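PDB 4QRO: gamma-resorcylate decarboxylase from Polaromonas, which probably catalyses the manganese-dependent, non-oxidative decarboxylation of gamma-resorcylate (2,6-dihydroxybenzoate) to resorcinol. Local coordinates for residues A[1-13]-A[281-293]. Numbering follows the deposited sequence. Where two conformers were deposited one is given.
Sequences MNGKIALEEHFAT and RILFSTDWPFENI. With MN (manganese (II) ion), chain K; 38L (2-nitrobenzene-1,3-diol), chain M.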
# COMPACT_ATOMS: atom_id res chain seq x y z
N MET A 1 1.91 -28.83 -12.78
CA MET A 1 1.15 -28.26 -13.92
C MET A 1 2.10 -27.78 -15.00
O MET A 1 2.74 -26.74 -14.84
CB MET A 1 0.26 -27.08 -13.47
CG MET A 1 -0.35 -26.29 -14.63
SD MET A 1 -1.38 -24.90 -14.15
CE MET A 1 -2.80 -25.80 -13.48
N ASN A 2 2.18 -28.53 -16.10
CA ASN A 2 2.93 -28.10 -17.28
C ASN A 2 2.14 -27.07 -18.10
O ASN A 2 0.93 -26.94 -17.96
CB ASN A 2 3.27 -29.29 -18.19
CG ASN A 2 4.35 -30.18 -17.62
OD1 ASN A 2 5.30 -29.71 -16.98
ND2 ASN A 2 4.24 -31.48 -17.87
N GLY A 3 2.86 -26.34 -18.94
CA GLY A 3 2.23 -25.40 -19.84
C GLY A 3 2.01 -24.00 -19.29
O GLY A 3 1.25 -23.24 -19.90
N LYS A 4 2.65 -23.64 -18.18
CA LYS A 4 2.41 -22.31 -17.61
C LYS A 4 3.08 -21.22 -18.45
O LYS A 4 4.09 -21.45 -19.16
CB LYS A 4 2.88 -22.18 -16.15
CG LYS A 4 2.06 -23.00 -15.16
CD LYS A 4 2.51 -22.80 -13.72
CE LYS A 4 3.94 -23.27 -13.44
NZ LYS A 4 4.13 -24.74 -13.34
N ILE A 5 2.49 -20.05 -18.37
CA ILE A 5 3.01 -18.87 -19.02
C ILE A 5 3.37 -17.88 -17.92
O ILE A 5 2.60 -17.69 -16.98
CB ILE A 5 1.98 -18.27 -20.00
CG1 ILE A 5 1.63 -19.28 -21.12
CG2 ILE A 5 2.48 -16.94 -20.55
CD1 ILE A 5 0.41 -18.90 -21.92
N ALA A 6 4.54 -17.29 -18.02
CA ALA A 6 5.07 -16.38 -17.01
C ALA A 6 5.47 -15.10 -17.70
O ALA A 6 5.98 -15.15 -18.83
CB ALA A 6 6.22 -17.04 -16.30
N LEU A 7 5.15 -13.94 -17.11
CA LEU A 7 5.40 -12.65 -17.78
C LEU A 7 6.00 -11.50 -16.97
O LEU A 7 5.89 -10.35 -17.37
CB LEU A 7 4.11 -12.15 -18.46
CG LEU A 7 2.87 -11.92 -17.58
CD1 LEU A 7 2.08 -10.73 -18.09
CD2 LEU A 7 2.00 -13.18 -17.52
N GLU A 8 6.59 -11.78 -15.82
CA GLU A 8 7.50 -10.84 -15.19
C GLU A 8 8.82 -11.55 -15.00
O GLU A 8 9.19 -11.99 -13.91
CB GLU A 8 6.97 -10.28 -13.85
CG GLU A 8 7.64 -8.96 -13.51
CD GLU A 8 7.22 -8.35 -12.18
OE1 GLU A 8 8.12 -7.92 -11.42
OE2 GLU A 8 6.00 -8.23 -11.94
N GLU A 9 9.54 -11.65 -16.11
CA GLU A 9 10.68 -12.53 -16.24
C GLU A 9 11.76 -11.68 -16.93
O GLU A 9 11.64 -11.29 -18.11
CB GLU A 9 10.32 -13.79 -17.07
CG GLU A 9 8.90 -14.39 -16.86
CD GLU A 9 8.56 -14.79 -15.42
OE1 GLU A 9 7.46 -14.40 -14.91
OE2 GLU A 9 9.38 -15.49 -14.79
N HIS A 10 12.78 -11.34 -16.17
CA HIS A 10 13.67 -10.28 -16.54
C HIS A 10 15.01 -10.79 -17.06
O HIS A 10 15.47 -11.85 -16.67
CB HIS A 10 13.95 -9.38 -15.34
CG HIS A 10 12.73 -8.77 -14.72
ND1 HIS A 10 11.97 -7.81 -15.36
CD2 HIS A 10 12.18 -8.93 -13.49
CE1 HIS A 10 10.99 -7.43 -14.56
NE2 HIS A 10 11.10 -8.08 -13.42
N PHE A 11 15.64 -9.95 -17.87
CA PHE A 11 17.02 -10.18 -18.32
C PHE A 11 17.70 -8.81 -18.38
O PHE A 11 17.04 -7.74 -18.25
CB PHE A 11 17.04 -10.81 -19.72
CG PHE A 11 16.61 -9.86 -20.81
CD1 PHE A 11 17.54 -9.05 -21.45
CD2 PHE A 11 15.28 -9.71 -21.13
CE1 PHE A 11 17.16 -8.13 -22.41
CE2 PHE A 11 14.88 -8.81 -22.10
CZ PHE A 11 15.82 -8.00 -22.73
N ALA A 12 19.01 -8.83 -18.57
CA ALA A 12 19.77 -7.58 -18.74
C ALA A 12 20.73 -7.70 -19.92
O ALA A 12 21.13 -8.80 -20.30
CB ALA A 12 20.55 -7.26 -17.49
N THR A 13 21.05 -6.55 -20.51
CA THR A 13 22.22 -6.44 -21.39
C THR A 13 23.39 -5.93 -20.54
O THR A 13 23.19 -5.47 -19.40
CB THR A 13 21.95 -5.50 -22.58
OG1 THR A 13 21.63 -4.19 -22.10
CG2 THR A 13 20.80 -6.02 -23.41
N ARG A 281 -8.61 -12.18 -14.11
CA ARG A 281 -7.67 -11.06 -14.27
C ARG A 281 -6.38 -11.24 -13.48
O ARG A 281 -5.63 -10.28 -13.28
CB ARG A 281 -8.35 -9.74 -13.89
CG ARG A 281 -9.46 -9.39 -14.86
CD ARG A 281 -10.09 -8.03 -14.64
NE ARG A 281 -10.96 -7.72 -15.76
CZ ARG A 281 -10.63 -6.93 -16.77
NH1 ARG A 281 -9.44 -6.32 -16.78
NH2 ARG A 281 -11.49 -6.72 -17.74
N ILE A 282 -6.10 -12.47 -13.08
CA ILE A 282 -4.89 -12.82 -12.36
C ILE A 282 -4.03 -13.77 -13.21
O ILE A 282 -4.53 -14.73 -13.77
CB ILE A 282 -5.23 -13.41 -10.98
CG1 ILE A 282 -6.03 -12.36 -10.19
CG2 ILE A 282 -3.96 -13.72 -10.21
CD1 ILE A 282 -6.58 -12.85 -8.87
N LEU A 283 -2.74 -13.43 -13.33
CA LEU A 283 -1.81 -14.14 -14.16
C LEU A 283 -0.63 -14.66 -13.33
O LEU A 283 -0.07 -13.92 -12.53
CB LEU A 283 -1.27 -13.21 -15.24
CG LEU A 283 -2.28 -12.31 -15.98
CD1 LEU A 283 -1.62 -11.41 -17.03
CD2 LEU A 283 -3.32 -13.14 -16.65
N PHE A 284 -0.23 -15.90 -13.58
CA PHE A 284 1.00 -16.44 -13.01
C PHE A 284 2.20 -15.65 -13.51
O PHE A 284 2.23 -15.23 -14.66
CB PHE A 284 1.14 -17.94 -13.32
CG PHE A 284 2.43 -18.55 -12.81
CD1 PHE A 284 2.63 -18.80 -11.46
CD2 PHE A 284 3.46 -18.85 -13.68
CE1 PHE A 284 3.81 -19.38 -11.02
CE2 PHE A 284 4.63 -19.41 -13.25
CZ PHE A 284 4.82 -19.66 -11.91
N SER A 285 3.14 -15.38 -12.62
CA SER A 285 4.46 -14.86 -13.00
C SER A 285 5.38 -15.10 -11.83
O SER A 285 4.91 -15.41 -10.74
CB SER A 285 4.41 -13.37 -13.34
OG SER A 285 3.79 -13.18 -14.61
N THR A 286 6.68 -14.99 -12.05
CA THR A 286 7.65 -15.37 -11.06
C THR A 286 8.49 -14.20 -10.52
O THR A 286 8.77 -14.17 -9.32
CB THR A 286 8.61 -16.45 -11.61
OG1 THR A 286 9.45 -15.88 -12.60
CG2 THR A 286 7.86 -17.61 -12.22
N ASP A 287 8.87 -13.24 -11.39
CA ASP A 287 9.89 -12.22 -11.08
C ASP A 287 11.32 -12.77 -11.10
O ASP A 287 12.23 -12.18 -10.54
CB ASP A 287 9.62 -11.53 -9.75
CG ASP A 287 10.00 -10.05 -9.75
OD1 ASP A 287 10.57 -9.53 -10.76
OD2 ASP A 287 9.72 -9.41 -8.72
N TRP A 288 11.51 -13.91 -11.75
CA TRP A 288 12.85 -14.40 -12.04
C TRP A 288 13.59 -13.27 -12.72
O TRP A 288 13.01 -12.62 -13.60
CB TRP A 288 12.79 -15.64 -12.91
CG TRP A 288 14.12 -16.19 -13.34
CD1 TRP A 288 14.73 -15.99 -14.57
CD2 TRP A 288 15.00 -17.05 -12.60
NE1 TRP A 288 15.91 -16.66 -14.62
CE2 TRP A 288 16.12 -17.32 -13.43
CE3 TRP A 288 14.98 -17.59 -11.31
CZ2 TRP A 288 17.19 -18.15 -13.03
CZ3 TRP A 288 16.06 -18.43 -10.91
CH2 TRP A 288 17.14 -18.68 -11.76
N PRO A 289 14.84 -13.02 -12.32
CA PRO A 289 15.70 -13.80 -11.42
C PRO A 289 15.81 -13.28 -10.00
O PRO A 289 16.65 -13.78 -9.21
CB PRO A 289 17.05 -13.73 -12.12
CG PRO A 289 17.06 -12.36 -12.67
CD PRO A 289 15.65 -12.07 -13.11
N PHE A 290 14.94 -12.35 -9.64
CA PHE A 290 14.96 -11.73 -8.32
C PHE A 290 14.23 -12.63 -7.32
O PHE A 290 14.44 -12.51 -6.09
CB PHE A 290 14.36 -10.31 -8.38
CG PHE A 290 15.07 -9.41 -9.34
CD1 PHE A 290 16.29 -8.86 -9.01
CD2 PHE A 290 14.55 -9.15 -10.61
CE1 PHE A 290 16.97 -8.07 -9.91
CE2 PHE A 290 15.23 -8.34 -11.52
CZ PHE A 290 16.43 -7.79 -11.16
N GLU A 291 13.34 -13.47 -7.87
CA GLU A 291 12.75 -14.60 -7.17
C GLU A 291 13.09 -15.88 -7.91
O GLU A 291 13.25 -15.87 -9.15
CB GLU A 291 11.23 -14.50 -7.15
CG GLU A 291 10.68 -13.24 -6.58
CD GLU A 291 10.89 -13.15 -5.09
OE1 GLU A 291 11.21 -14.19 -4.46
OE2 GLU A 291 10.77 -12.02 -4.59
N ASN A 292 13.16 -16.98 -7.17
CA ASN A 292 13.36 -18.31 -7.76
C ASN A 292 12.15 -18.83 -8.50
O ASN A 292 11.01 -18.71 -8.01
CB ASN A 292 13.72 -19.36 -6.70
CG ASN A 292 15.20 -19.39 -6.35
OD1 ASN A 292 15.98 -18.49 -6.71
ND2 ASN A 292 15.60 -20.44 -5.66
N ILE A 293 12.39 -19.40 -9.68
CA ILE A 293 11.38 -20.13 -10.41
C ILE A 293 10.77 -21.25 -9.57
O ILE A 293 9.54 -21.40 -9.54
CB ILE A 293 11.92 -20.67 -11.76
CG1 ILE A 293 12.14 -19.51 -12.74
CG2 ILE A 293 10.96 -21.68 -12.37
CD1 ILE A 293 13.11 -19.82 -13.86
MN MN K . 10.25 -7.50 -11.43
OAK 38L M . 9.99 -6.65 -9.25
NAG 38L M . 10.69 -6.81 -8.29
OAJ 38L M . 10.16 -6.87 -7.18
CAA 38L M . 12.10 -6.92 -8.46
CAF 38L M . 12.88 -7.05 -7.31
OAH 38L M . 12.40 -7.77 -6.25
CAE 38L M . 14.14 -6.47 -7.25
CAD 38L M . 14.66 -5.79 -8.34
CAC 38L M . 13.96 -5.79 -9.55
CAB 38L M . 12.70 -6.39 -9.62
OAI 38L M . 12.06 -6.44 -10.82
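Leu283 starts the contact, its CD1 lying 3.9 Å from CD1 of Leu7 where the two side chains cross at about a right angle. Phe284 has CG anti to its backbone N (chi1 177°), which places the ring against the Lys4 chain. CD of Lys4 sits over one ring face, 4.1 Å from the centroid, as a CH-pi contact, and Ile5 O lies at the ring edge. Ser285 OG accepts from Leu7 N at 2.9 Å and donates to Phe284 O. Thr286 N donates to the syn lone pair of Glu9 OE1 (3.0 Å). Glu8 N reaches the same oxygen from the anti side, 30° out of the carboxylate plane, so two backbone N-H groups grip this one oxygen of the buried Glu9. Asp287 OD1, Glu8 OE1 and His10 NE2 each bind the manganese ion at 2.2 Å; His164 and two oxygens of 2-nitrobenzene-1,3-diol complete the site. Tyr162 and Ser262 hold the other oxygen of Glu8. Trp288 O receives a nearly straight bond from His10 N (172°), and a cis peptide leads into Pro289, whose CD packs on His10 CB. Phe290 lays one ring face on the inhibitor: CAC of the inhibitor stands 3.4 Å above the plane of the Phe290 ring, over the ring centre, while His10 CD2 meets the ring edge. An alanine here would remove that ring and probably leave the inhibitor less firmly placed beside the metal. The contact joins the first strand of the amidohydrolase barrel, 4-11, to the end of the last, 282-283, and to the loop that follows it. Strand 52-59 adjoins 4-11, helix 307-321 packs against Ile5 and Leu283, and helix 29-37 meets Trp288, Pro289 and Phe290.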